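Local structure of RsfP (4GLJ) at residues V172-P177 with H186-M191; I49-L54 with K86-R91; A215-V220 with D247-V252; H69-T72 with V76-R79; A148-R153 with E263-I268. The protein is a trimeric methylthioadenosine phosphorylase that probably splits methylthioadenosine with phosphate to release adenine, and here binds the dye rhodamine B. All blocks are in the same frame, centred on the assembly; numbering follows the deposited sequence. Where two conformers were deposited one is given.

Contact 1. Residues V172-P177 with H186-M191; sequences VCIEGP and HWYRQM
A beta-alpha-beta unit of the phosphorylase fold, made of strand 169-173, helix 182-190 and strand 195-197, is packed in part by Val172, Ile174 and Tyr188. The tyrosine leaves the helix with CG anti to its carbonyl carbon (chi1 -57°), which sends the ring toward the end of the strand. There the two aliphatic residues meet it at different depths. Val172, branched and compact as suits a buried strand position, places CG1 4.2 Å from CG at the root of the Tyr188 ring. Further out, the Ile174 side chain crosses the tyrosine at about a right angle, and its CG2 methyl lies 3.7 Å from Tyr188 CZ. Tyrosine suits the place because its long side chain spans the gap and offers carbon from CG out to CZ for the two methyls to touch obliquely. All three side chains also touch Ile196 of strand 195-197, so the neighbouring strand shares the same apolar core. Ile174 touches the bound rhodamine B as well, linking this packing to the ligand pocket, whereas Trp187 lies at the trimer interface, against Met120 of the second subunit and Trp187 of the third. Just past the helix end, Met191 SD lies in the plane of the Tyr188 ring, at its edge. The closest approach between the two segments is Ile174 CG2 to Tyr188 OH, 3.4 Å.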
# COMPACT_ATOMS: atom_id res chain seq x y z
N VAL A 172 12.62 7.82 -0.53
CA VAL A 172 11.27 7.25 -0.48
C VAL A 172 11.26 6.17 -1.58
O VAL A 172 11.63 6.44 -2.71
CB VAL A 172 10.14 8.31 -0.67
CG1 VAL A 172 10.32 9.06 -1.97
CG2 VAL A 172 8.77 7.58 -0.74
N CYS A 173 10.76 4.97 -1.24
CA CYS A 173 10.74 3.86 -2.16
C CYS A 173 9.31 3.66 -2.59
O CYS A 173 8.49 3.38 -1.75
CB CYS A 173 11.20 2.59 -1.48
SG CYS A 173 11.68 1.32 -2.74
N ILE A 174 9.07 3.67 -3.91
CA ILE A 174 7.71 3.47 -4.41
C ILE A 174 7.68 2.16 -5.16
O ILE A 174 8.75 1.54 -5.49
CB ILE A 174 7.28 4.66 -5.32
CG1 ILE A 174 8.16 4.74 -6.61
CG2 ILE A 174 7.22 6.00 -4.52
CD1 ILE A 174 7.51 5.61 -7.71
N GLU A 175 6.47 1.70 -5.42
CA GLU A 175 6.26 0.40 -6.05
C GLU A 175 6.74 0.41 -7.52
O GLU A 175 7.36 -0.54 -7.92
CB GLU A 175 4.74 0.03 -5.98
CG GLU A 175 4.42 -1.36 -6.53
CD GLU A 175 5.27 -2.44 -5.81
OE1 GLU A 175 5.20 -2.49 -4.56
OE2 GLU A 175 6.04 -3.27 -6.43
N GLY A 176 6.42 1.45 -8.28
CA GLY A 176 6.82 1.48 -9.71
C GLY A 176 5.78 0.64 -10.45
O GLY A 176 4.77 0.23 -9.85
N PRO A 177 6.01 0.32 -11.74
CA PRO A 177 7.17 0.77 -12.47
C PRO A 177 7.05 2.20 -13.01
O PRO A 177 8.07 2.70 -13.48
CB PRO A 177 7.26 -0.28 -13.60
CG PRO A 177 5.80 -0.60 -13.92
CD PRO A 177 5.15 -0.59 -12.54
N HIS A 186 5.06 16.15 -5.33
CA HIS A 186 4.76 17.22 -4.37
C HIS A 186 4.52 16.65 -3.00
O HIS A 186 5.01 17.18 -1.97
CB HIS A 186 3.52 17.99 -4.80
CG HIS A 186 3.15 19.09 -3.86
ND1 HIS A 186 2.33 18.90 -2.81
CD2 HIS A 186 3.54 20.42 -3.81
CE1 HIS A 186 2.20 20.05 -2.13
NE2 HIS A 186 2.95 20.98 -2.74
N TRP A 187 3.72 15.59 -2.94
CA TRP A 187 3.43 14.96 -1.64
C TRP A 187 4.72 14.38 -0.96
O TRP A 187 4.94 14.57 0.24
CB TRP A 187 2.36 13.83 -1.87
CG TRP A 187 2.04 12.95 -0.66
CD1 TRP A 187 1.96 13.29 0.69
CD2 TRP A 187 1.72 11.52 -0.73
NE1 TRP A 187 1.59 12.18 1.45
CE2 TRP A 187 1.42 11.08 0.63
CE3 TRP A 187 1.62 10.59 -1.80
CZ2 TRP A 187 1.08 9.76 0.92
CZ3 TRP A 187 1.23 9.26 -1.50
CH2 TRP A 187 0.97 8.86 -0.17
N TYR A 188 5.58 13.73 -1.75
CA TYR A 188 6.83 13.18 -1.18
C TYR A 188 7.74 14.28 -0.67
O TYR A 188 8.38 14.15 0.41
CB TYR A 188 7.60 12.38 -2.22
CG TYR A 188 6.79 11.24 -2.81
CD1 TYR A 188 5.88 10.51 -2.03
CD2 TYR A 188 6.94 10.91 -4.13
CE1 TYR A 188 5.11 9.48 -2.57
CE2 TYR A 188 6.19 9.87 -4.71
CZ TYR A 188 5.29 9.15 -3.89
OH TYR A 188 4.54 8.13 -4.43
N ARG A 189 7.78 15.41 -1.40
CA ARG A 189 8.42 16.62 -0.88
C ARG A 189 7.84 17.12 0.46
O ARG A 189 8.62 17.56 1.36
CB ARG A 189 8.45 17.78 -1.94
CG ARG A 189 9.25 17.47 -3.22
CD ARG A 189 9.26 18.63 -4.27
NE ARG A 189 9.31 19.93 -3.60
CZ ARG A 189 10.40 20.65 -3.30
NH1 ARG A 189 11.63 20.25 -3.63
NH2 ARG A 189 10.25 21.82 -2.66
N GLN A 190 6.51 17.08 0.61
CA GLN A 190 5.88 17.57 1.83
C GLN A 190 6.23 16.59 3.00
O GLN A 190 6.28 16.98 4.18
CB GLN A 190 4.35 17.71 1.58
CG GLN A 190 3.50 17.87 2.84
CD GLN A 190 2.00 17.89 2.52
OE1 GLN A 190 1.58 18.41 1.49
NE2 GLN A 190 1.21 17.30 3.40
N MET A 191 6.51 15.33 2.66
CA MET A 191 6.88 14.32 3.70
C MET A 191 8.37 14.45 4.01
O MET A 191 8.88 13.66 4.75
CB MET A 191 6.68 12.89 3.19
CG MET A 191 5.25 12.45 2.96
SD MET A 191 5.18 11.07 1.78
CE MET A 191 6.45 9.98 2.28

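Contact 2. Residues I49-L54 with K86-R91; sequences IVLGEL and KTLGVR
This is a small, buried, purely aliphatic contact between strand 49-54 and the C-terminal end of helix 78-87, with Leu88 meeting Ile49 and Leu51. Ile49 and Leu88 reach toward each other tip to tip, and Ile49 CG2 comes within 3.8 Å of Leu88 CD1. That branch of the isoleucine stands anti to the backbone N, since CG1 takes the place beside it (chi1 -72°). The same leucine methyl also serves the next inward-pointing residue of the strand: Leu51 CD2 is 4.4 Å from Leu88 CD1, a looser touch. Alternation along the strand explains the pairing, because residues two apart face the same way, and one long leucine can reach both. Leu88 is followed at once by the turn that closes the helix. Gly89, the first residue to leave helical angles, forms a Schellman motif, its N bonded to Lys86 O at 2.9 Å, and its positive phi (87°) would press a side chain against the preceding carbonyl oxygen, so glycine fits. Around the contact, Ile38 touches both Ile49 and Leu88, Val36 of strand 33-36 and Ala60 of strand 57-63 flank both strand residues, and Ala84 of helix 78-87 meets Ile49.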
# COMPACT_ATOMS: atom_id res chain seq x y z
N ILE A 49 25.60 -14.81 -8.67
CA ILE A 49 26.43 -13.88 -7.97
C ILE A 49 27.89 -14.00 -8.46
O ILE A 49 28.45 -15.11 -8.60
CB ILE A 49 26.25 -14.14 -6.48
CG1 ILE A 49 24.84 -13.62 -6.09
CG2 ILE A 49 27.32 -13.46 -5.63
CD1 ILE A 49 24.29 -14.38 -4.92
N VAL A 50 28.47 -12.85 -8.83
CA VAL A 50 29.90 -12.81 -9.23
C VAL A 50 30.81 -12.54 -8.01
O VAL A 50 30.59 -11.61 -7.22
CB VAL A 50 30.21 -11.78 -10.34
CG1 VAL A 50 31.72 -11.79 -10.67
CG2 VAL A 50 29.47 -12.08 -11.64
N LEU A 51 31.80 -13.40 -7.83
CA LEU A 51 32.83 -13.22 -6.80
C LEU A 51 34.15 -12.86 -7.45
O LEU A 51 34.55 -13.43 -8.47
CB LEU A 51 32.99 -14.47 -5.92
CG LEU A 51 31.71 -14.82 -5.15
CD1 LEU A 51 31.74 -16.30 -4.80
CD2 LEU A 51 31.60 -13.99 -3.90
N GLY A 52 34.84 -11.91 -6.86
CA GLY A 52 36.13 -11.51 -7.38
C GLY A 52 36.83 -10.74 -6.29
O GLY A 52 36.23 -10.48 -5.23
N GLU A 53 38.09 -10.40 -6.55
CA GLU A 53 38.91 -9.65 -5.60
C GLU A 53 39.19 -8.26 -6.15
O GLU A 53 39.50 -8.07 -7.31
CB GLU A 53 40.23 -10.39 -5.27
CG GLU A 53 40.02 -11.50 -4.23
CD GLU A 53 39.32 -12.73 -4.84
OE1 GLU A 53 39.65 -13.07 -6.01
OE2 GLU A 53 38.47 -13.34 -4.14
N LEU A 54 39.01 -7.29 -5.26
CA LEU A 54 39.38 -5.90 -5.49
C LEU A 54 40.54 -5.74 -4.53
O LEU A 54 40.36 -5.85 -3.32
CB LEU A 54 38.15 -5.02 -5.11
CG LEU A 54 37.73 -3.81 -5.95
CD1 LEU A 54 37.78 -4.11 -7.45
CD2 LEU A 54 36.35 -3.33 -5.51
N LYS A 86 23.64 -13.69 2.44
CA LYS A 86 23.83 -14.34 3.75
C LYS A 86 24.56 -15.68 3.72
O LYS A 86 25.47 -15.89 4.54
CB LYS A 86 22.49 -14.48 4.51
CG LYS A 86 22.74 -14.91 5.95
CD LYS A 86 23.42 -13.74 6.71
CE LYS A 86 23.57 -14.18 8.18
NZ LYS A 86 24.09 -13.07 9.06
N THR A 87 24.23 -16.57 2.80
CA THR A 87 24.90 -17.85 2.74
C THR A 87 26.39 -17.70 2.40
O THR A 87 27.19 -18.60 2.70
CB THR A 87 24.27 -18.85 1.75
OG1 THR A 87 24.52 -18.43 0.40
CG2 THR A 87 22.77 -19.04 2.02
N LEU A 88 26.79 -16.58 1.83
CA LEU A 88 28.22 -16.39 1.47
C LEU A 88 28.99 -15.82 2.67
O LEU A 88 30.20 -15.65 2.63
CB LEU A 88 28.32 -15.44 0.25
CG LEU A 88 27.83 -16.04 -1.09
CD1 LEU A 88 27.70 -15.02 -2.22
CD2 LEU A 88 28.82 -17.15 -1.49
N GLY A 89 28.26 -15.45 3.73
CA GLY A 89 28.85 -14.85 4.93
C GLY A 89 29.00 -13.35 4.87
O GLY A 89 29.75 -12.74 5.63
N VAL A 90 28.25 -12.71 3.97
CA VAL A 90 28.36 -11.26 3.79
C VAL A 90 27.89 -10.59 5.08
O VAL A 90 26.85 -10.95 5.66
CB VAL A 90 27.47 -10.82 2.59
CG1 VAL A 90 27.30 -9.30 2.50
CG2 VAL A 90 28.07 -11.41 1.30
N ARG A 91 28.68 -9.64 5.53
CA ARG A 91 28.42 -8.89 6.74
C ARG A 91 28.11 -7.44 6.37
O ARG A 91 27.54 -6.71 7.17
CB ARG A 91 29.67 -8.96 7.63
CG ARG A 91 29.96 -10.40 8.09
CD ARG A 91 31.33 -10.52 8.73
NE ARG A 91 31.47 -9.56 9.80
CZ ARG A 91 32.45 -8.69 9.93
NH1 ARG A 91 33.47 -8.67 9.08
NH2 ARG A 91 32.40 -7.86 10.92

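Contact 3. Residues A215-V220 with D247-V252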
# COMPACT_ATOMS: atom_id res chain seq x y z
N ALA A 215 23.85 -0.25 3.56
CA ALA A 215 23.68 1.19 3.28
C ALA A 215 23.62 1.43 1.77
O ALA A 215 23.93 0.55 0.96
CB ALA A 215 24.74 2.07 3.96
N THR A 216 23.24 2.65 1.38
CA THR A 216 22.90 2.89 -0.05
C THR A 216 23.81 4.01 -0.58
O THR A 216 23.99 5.02 0.08
CB THR A 216 21.42 3.32 -0.17
OG1 THR A 216 20.60 2.16 0.18
CG2 THR A 216 21.08 3.71 -1.64
N LEU A 217 24.39 3.76 -1.73
CA LEU A 217 25.00 4.83 -2.52
C LEU A 217 24.00 5.17 -3.69
O LEU A 217 23.84 4.39 -4.63
CB LEU A 217 26.34 4.34 -3.09
CG LEU A 217 27.08 5.27 -4.07
CD1 LEU A 217 27.48 6.53 -3.31
CD2 LEU A 217 28.32 4.60 -4.66
N ALA A 218 23.30 6.31 -3.57
CA ALA A 218 22.27 6.69 -4.56
C ALA A 218 22.90 7.60 -5.62
O ALA A 218 23.66 8.51 -5.29
CB ALA A 218 21.11 7.37 -3.86
N LEU A 219 22.55 7.34 -6.86
CA LEU A 219 23.06 8.07 -8.00
C LEU A 219 21.89 8.85 -8.61
O LEU A 219 20.94 8.28 -9.09
CB LEU A 219 23.57 7.07 -9.05
CG LEU A 219 24.43 5.91 -8.52
CD1 LEU A 219 24.92 5.06 -9.69
CD2 LEU A 219 25.60 6.48 -7.74
N VAL A 220 21.98 10.15 -8.53
CA VAL A 220 20.94 11.03 -9.04
C VAL A 220 20.95 11.05 -10.54
O VAL A 220 21.92 11.48 -11.22
CB VAL A 220 21.04 12.46 -8.43
CG1 VAL A 220 19.88 13.27 -8.98
CG2 VAL A 220 21.03 12.41 -6.87
N ASP A 247 29.76 4.64 -14.00
CA ASP A 247 31.23 4.63 -13.93
C ASP A 247 31.87 5.38 -12.72
O ASP A 247 32.84 4.91 -12.11
CB ASP A 247 31.86 5.14 -15.19
CG ASP A 247 33.38 5.13 -15.09
OD1 ASP A 247 33.96 4.05 -14.75
OD2 ASP A 247 33.97 6.22 -15.28
N ASN A 248 31.32 6.54 -12.36
CA ASN A 248 31.68 7.20 -11.09
C ASN A 248 31.43 6.28 -9.88
O ASN A 248 32.28 6.14 -9.00
CB ASN A 248 30.91 8.53 -10.95
CG ASN A 248 31.44 9.61 -11.87
OD1 ASN A 248 32.60 9.55 -12.30
ND2 ASN A 248 30.60 10.62 -12.19
N ALA A 249 30.28 5.61 -9.87
CA ALA A 249 29.95 4.67 -8.80
C ALA A 249 31.01 3.59 -8.63
O ALA A 249 31.41 3.33 -7.52
CB ALA A 249 28.55 4.06 -8.97
N GLN A 250 31.50 3.01 -9.73
CA GLN A 250 32.57 2.02 -9.65
C GLN A 250 33.82 2.52 -8.89
O GLN A 250 34.40 1.75 -8.09
CB GLN A 250 33.03 1.54 -11.04
CG GLN A 250 31.93 0.92 -11.90
CD GLN A 250 31.55 -0.50 -11.48
OE1 GLN A 250 32.14 -1.10 -10.56
NE2 GLN A 250 30.55 -1.07 -12.17
N GLN A 251 34.21 3.78 -9.13
CA GLN A 251 35.37 4.36 -8.39
C GLN A 251 35.08 4.49 -6.90
O GLN A 251 35.92 4.14 -6.04
CB GLN A 251 35.82 5.71 -8.97
CG GLN A 251 36.07 5.70 -10.46
CD GLN A 251 36.94 4.53 -10.87
OE1 GLN A 251 37.95 4.21 -10.20
NE2 GLN A 251 36.55 3.86 -11.97
N VAL A 252 33.83 4.87 -6.60
CA VAL A 252 33.44 5.01 -5.23
C VAL A 252 33.44 3.66 -4.50
O VAL A 252 33.95 3.57 -3.38
CB VAL A 252 32.06 5.74 -5.08
CG1 VAL A 252 31.72 5.85 -3.58
CG2 VAL A 252 32.12 7.14 -5.77
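No ring or amide takes part where Leu217 and Leu219 meet Ala249 and Val252; every touching group is an aliphatic branch. It is the helix-on-sheet packing of the alpha/beta phosphorylase fold, with strand 215-220 of the central sheet covered by helix 247-252. The two axes pass 10.0 Å apart and run nearly antiparallel, at 155°. On the strand, Leu217 and Leu219 are two residues apart and therefore both face the helix; on the helix, Ala249 and Val252 are three apart and so share one side.

Leu219 takes the alanine: its CD1 lies 3.8 Å from Ala249 CB and its CD2 4.0 Å from the same atom, so both methyls of the fork face the one carbon. A residue as small as alanine suits this place, where the backbones come nearest, with the CA atoms of Leu219 and Ala249 7.7 Å apart. Leu217, with CG anti to its backbone N (chi1 174°), stretches mainly to the valine, and the two side chains cross obliquely; more loosely, Leu217 CD2 also touches Ala249 CB, at 4.3 Å.

Beyond the pair, Val252 also packs on Met111 of strand 111-119 and on Ala154 and Tyr155 of helix 145-157, while Leu219 rests on Val96 of strand 92-101. Earlier in the same long helix, Leu242 and Met243 line the rhodamine pocket. At the valine end, Leu217 CD2 sits 3.8 Å from Val252 CG1 and 3.9 Å from Val252 CB.

Contact 4. Residues H69-T72 with V76-R79; sequences HRLT and VPYR
Apolar contacts carry most of the meeting between Leu71 and the pair Val76 and Pro77, which fold a short loop back on itself just before helix 78-87. Leu71 approaches the proline at about a right angle, its CD1 methyl 3.9 Å from Pro77 CD. Nearer the backbone, Leu71 CB lies 4.1 Å from Val76 CG2. That valine branch is anti to the carbonyl carbon, and it also comes 3.3 Å from Thr72 O. The compact valine fits between the loop and the helix start.

One face of each of two flat groups is met by a methyl from a residue close in sequence. Val76 CG1 rests 3.7 Å above the plane of the Tyr78 ring, over its centre, and Leu71 CD2 lies over one face of the Arg70 guanidinium, toward its rim.

Polar bonds fix the loop's shape. Thr72 N is bonded to the side-chain oxygen OE2 of Glu75, and Tyr78 OH to Pro73 O, two side-chain bonds that brace the turn between the segments. Pro77 is the centre of an inverse gamma turn, with a weak bond of 2.8 Å from Tyr78 N to Val76 O. The ring-locked phi of proline suits that turn, and the residue also stands at the N-cap of the helix.

At the start of the loop, His69 stacks on His65, bonds to Ser22 OG through NE2 and touches rhodamine B. The whole, close to Val134 and Gly130 of the second subunit, is a strand-to-helix connection that contributes His69 to the rhodamine B pocket, with Pro73 of the intervening turn also lining it.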
# COMPACT_ATOMS: atom_id res chain seq x y z
N HIS A 69 19.19 -6.31 -17.69
CA HIS A 69 18.13 -5.57 -17.02
C HIS A 69 16.79 -6.21 -17.30
O HIS A 69 15.85 -5.55 -17.70
CB HIS A 69 18.10 -4.11 -17.44
CG HIS A 69 17.51 -3.18 -16.42
ND1 HIS A 69 16.20 -3.19 -16.06
CD2 HIS A 69 18.12 -2.21 -15.63
CE1 HIS A 69 15.98 -2.22 -15.12
NE2 HIS A 69 17.16 -1.62 -14.87
N ARG A 70 16.64 -7.48 -16.95
CA ARG A 70 15.36 -8.15 -17.26
C ARG A 70 14.19 -8.00 -16.30
O ARG A 70 13.11 -8.35 -16.67
CB ARG A 70 15.57 -9.63 -17.58
CG ARG A 70 16.08 -10.40 -16.39
CD ARG A 70 16.47 -11.87 -16.66
NE ARG A 70 16.88 -12.37 -15.34
CZ ARG A 70 16.07 -13.03 -14.50
NH1 ARG A 70 14.85 -13.34 -14.91
NH2 ARG A 70 16.48 -13.39 -13.28
N LEU A 71 14.43 -7.56 -15.05
CA LEU A 71 13.39 -7.46 -14.00
C LEU A 71 12.98 -6.05 -13.71
O LEU A 71 13.81 -5.14 -13.62
CB LEU A 71 13.88 -8.07 -12.67
CG LEU A 71 14.36 -9.53 -12.82
CD1 LEU A 71 15.18 -10.00 -11.59
CD2 LEU A 71 13.20 -10.52 -13.16
N THR A 72 11.70 -5.87 -13.47
CA THR A 72 11.17 -4.64 -12.95
C THR A 72 11.38 -4.65 -11.41
O THR A 72 11.49 -5.76 -10.82
CB THR A 72 9.65 -4.50 -13.18
OG1 THR A 72 8.88 -5.53 -12.51
CG2 THR A 72 9.24 -4.58 -14.69
N VAL A 76 11.68 -8.11 -8.50
CA VAL A 76 13.02 -8.55 -8.09
C VAL A 76 12.88 -9.58 -6.95
O VAL A 76 12.10 -9.31 -5.99
CB VAL A 76 13.81 -7.34 -7.69
CG1 VAL A 76 15.12 -7.74 -6.95
CG2 VAL A 76 14.16 -6.50 -8.94
N PRO A 77 13.64 -10.70 -6.97
CA PRO A 77 13.45 -11.62 -5.88
C PRO A 77 14.29 -11.15 -4.66
O PRO A 77 15.38 -11.74 -4.32
CB PRO A 77 13.99 -12.95 -6.46
CG PRO A 77 15.17 -12.49 -7.32
CD PRO A 77 14.71 -11.17 -7.90
N TYR A 78 13.76 -10.17 -3.92
CA TYR A 78 14.56 -9.57 -2.82
C TYR A 78 14.94 -10.60 -1.75
O TYR A 78 16.06 -10.52 -1.27
CB TYR A 78 13.71 -8.45 -2.16
CG TYR A 78 13.54 -7.27 -3.09
CD1 TYR A 78 14.55 -6.36 -3.26
CD2 TYR A 78 12.36 -7.16 -3.85
CE1 TYR A 78 14.38 -5.31 -4.16
CE2 TYR A 78 12.20 -6.11 -4.76
CZ TYR A 78 13.22 -5.26 -4.95
OH TYR A 78 13.08 -4.23 -5.80
N ARG A 79 14.04 -11.48 -1.33
CA ARG A 79 14.34 -12.46 -0.31
C ARG A 79 15.41 -13.47 -0.73
O ARG A 79 16.32 -13.66 -0.01
CB ARG A 79 13.08 -13.19 0.14
CG ARG A 79 12.18 -12.46 1.11
CD ARG A 79 10.92 -13.24 1.43
NE ARG A 79 10.22 -13.59 0.22
CZ ARG A 79 9.27 -14.48 0.10
NH1 ARG A 79 8.82 -15.15 1.14
NH2 ARG A 79 8.75 -14.68 -1.07

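Contact 5. Residues A148-R153 with E263-I268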
# COMPACT_ATOMS: atom_id res chain seq x y z
N ALA A 148 27.44 4.08 5.87
CA ALA A 148 27.21 5.39 5.26
C ALA A 148 28.39 6.33 5.49
O ALA A 148 28.80 7.02 4.55
CB ALA A 148 25.92 6.06 5.79
N ASP A 149 28.95 6.37 6.70
CA ASP A 149 30.14 7.21 6.87
C ASP A 149 31.31 6.78 5.97
O ASP A 149 32.07 7.65 5.50
CB ASP A 149 30.59 7.28 8.32
CG ASP A 149 31.85 8.10 8.48
OD1 ASP A 149 31.81 9.35 8.21
OD2 ASP A 149 32.91 7.47 8.78
N ILE A 150 31.51 5.45 5.83
CA ILE A 150 32.54 4.93 4.89
C ILE A 150 32.23 5.41 3.45
O ILE A 150 33.15 5.84 2.74
CB ILE A 150 32.66 3.39 4.96
CG1 ILE A 150 33.55 3.04 6.16
CG2 ILE A 150 33.26 2.81 3.67
CD1 ILE A 150 33.61 1.59 6.54
N LEU A 151 30.94 5.37 3.04
CA LEU A 151 30.62 5.82 1.71
C LEU A 151 30.98 7.27 1.43
O LEU A 151 31.41 7.57 0.31
CB LEU A 151 29.16 5.52 1.30
CG LEU A 151 28.88 4.01 1.23
CD1 LEU A 151 27.34 3.80 1.19
CD2 LEU A 151 29.52 3.40 -0.02
N ILE A 152 30.74 8.16 2.40
CA ILE A 152 31.08 9.53 2.32
C ILE A 152 32.59 9.69 2.14
O ILE A 152 33.01 10.47 1.30
CB ILE A 152 30.61 10.30 3.61
CG1 ILE A 152 29.07 10.37 3.69
CG2 ILE A 152 31.15 11.69 3.61
CD1 ILE A 152 28.53 10.65 5.11
N ARG A 153 33.39 8.99 2.94
CA ARG A 153 34.86 9.18 2.84
C ARG A 153 35.35 8.50 1.53
O ARG A 153 36.28 8.99 0.90
CB ARG A 153 35.56 8.62 4.06
CG ARG A 153 35.26 9.46 5.29
CD ARG A 153 36.02 8.99 6.50
NE ARG A 153 35.38 7.81 7.07
CZ ARG A 153 35.97 6.63 7.19
NH1 ARG A 153 37.22 6.46 6.79
NH2 ARG A 153 35.29 5.63 7.75
N GLU A 263 38.67 -1.38 8.03
CA GLU A 263 38.10 -0.79 9.24
C GLU A 263 37.15 -1.75 9.93
O GLU A 263 37.07 -1.74 11.15
CB GLU A 263 37.47 0.60 8.98
CG GLU A 263 38.51 1.68 8.58
CD GLU A 263 37.85 2.98 8.08
OE1 GLU A 263 36.61 3.12 8.20
OE2 GLU A 263 38.55 3.90 7.60
N GLN A 264 36.45 -2.59 9.17
CA GLN A 264 35.59 -3.63 9.76
C GLN A 264 34.67 -3.08 10.88
O GLN A 264 34.60 -3.62 11.97
CB GLN A 264 36.54 -4.76 10.26
CG GLN A 264 36.17 -6.17 9.81
CD GLN A 264 36.41 -6.42 8.35
OE1 GLN A 264 35.71 -5.86 7.48
NE2 GLN A 264 37.40 -7.25 8.04
N PRO A 265 33.94 -1.99 10.62
CA PRO A 265 33.15 -1.33 11.64
C PRO A 265 32.11 -2.27 12.25
O PRO A 265 31.64 -3.21 11.61
CB PRO A 265 32.48 -0.16 10.89
CG PRO A 265 32.46 -0.61 9.48
CD PRO A 265 33.75 -1.37 9.29
N LYS A 266 31.83 -2.05 13.51
CA LYS A 266 30.85 -2.84 14.22
C LYS A 266 29.52 -2.25 13.75
O LYS A 266 29.38 -1.02 13.59
CB LYS A 266 31.05 -2.63 15.72
CG LYS A 266 31.25 -3.90 16.52
CD LYS A 266 31.85 -3.58 17.89
CE LYS A 266 31.06 -4.23 19.03
NZ LYS A 266 29.58 -3.93 18.88
N SER A 267 28.55 -3.11 13.47
CA SER A 267 27.25 -2.61 13.07
C SER A 267 26.16 -3.11 14.05
O SER A 267 26.13 -4.28 14.42
CB SER A 267 26.92 -3.07 11.64
OG SER A 267 25.65 -2.54 11.23
N ILE A 268 25.24 -2.23 14.41
CA ILE A 268 24.08 -2.67 15.15
C ILE A 268 23.29 -3.74 14.35
O ILE A 268 22.66 -4.58 14.97
CB ILE A 268 23.22 -1.52 15.74
CG1 ILE A 268 22.64 -0.54 14.68
CG2 ILE A 268 24.03 -0.69 16.75
CD1 ILE A 268 22.63 -0.86 13.19
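A bend at chi3 (-78°) turns the Arg153 guanidinium toward Glu263, whose chain is extended beyond CG and comes from the opposite direction. The result is an end-on, two-pronged salt bridge between helix 145-157 and the last residue of helix 237-263. Guanidinium and carboxylate are nearly coplanar, 14° apart, and each oxygen offers its syn lone pair: Arg153 NH1 lies 3.0 Å from Glu263 OE2, and Arg153 NH2 lies 2.9 Å from Glu263 OE1, the latter almost straight at 174°. Arginine suits the place because its adjoining NE/NH2 edge holds Asp149, one turn back on its own helix, making a three-residue network. With an alanine in place of Arg153, Asp149 and Glu263, whose OD2 and OE1 now lie 5.7 Å apart, would probably be left without the cation that bridges their like charges. Beneath the charges the contact is apolar. Ile150, buried against Leu259 and Ile260 of helix 237-263, points its CD1 at the ring of Pro265, 3.8 Å from Pro265 CG. Along that NE/NH2 edge of the guanidinium, Arg153 NE and NH2 converge on Asp149 OD2 from the same face of its carboxylate, at 3.0 and 3.2 Å.

Contacts 1, 2 and 3 are buried, made of apolar packing, with one tyrosine hydroxyl in contact 1, and each sets a helix or helix end against the same branched sheet. Contacts 4 and 5 are partly exposed and more mixed: contact 4 adds backbone turns and polar ties, and contact 5 alone joins its segments by a salt bridge, nearer the surface. Contacts 2 and 4 lie at the two ends of helix 78-87. Helix 237-263 is shared by contacts 3 and 5, which touch where Leu151 packs on strand residues Ala215 and Thr216. Contacts 1 and 4 lie toward the second subunit and the dye; contacts 2, 3 and 5 are internal to one chain.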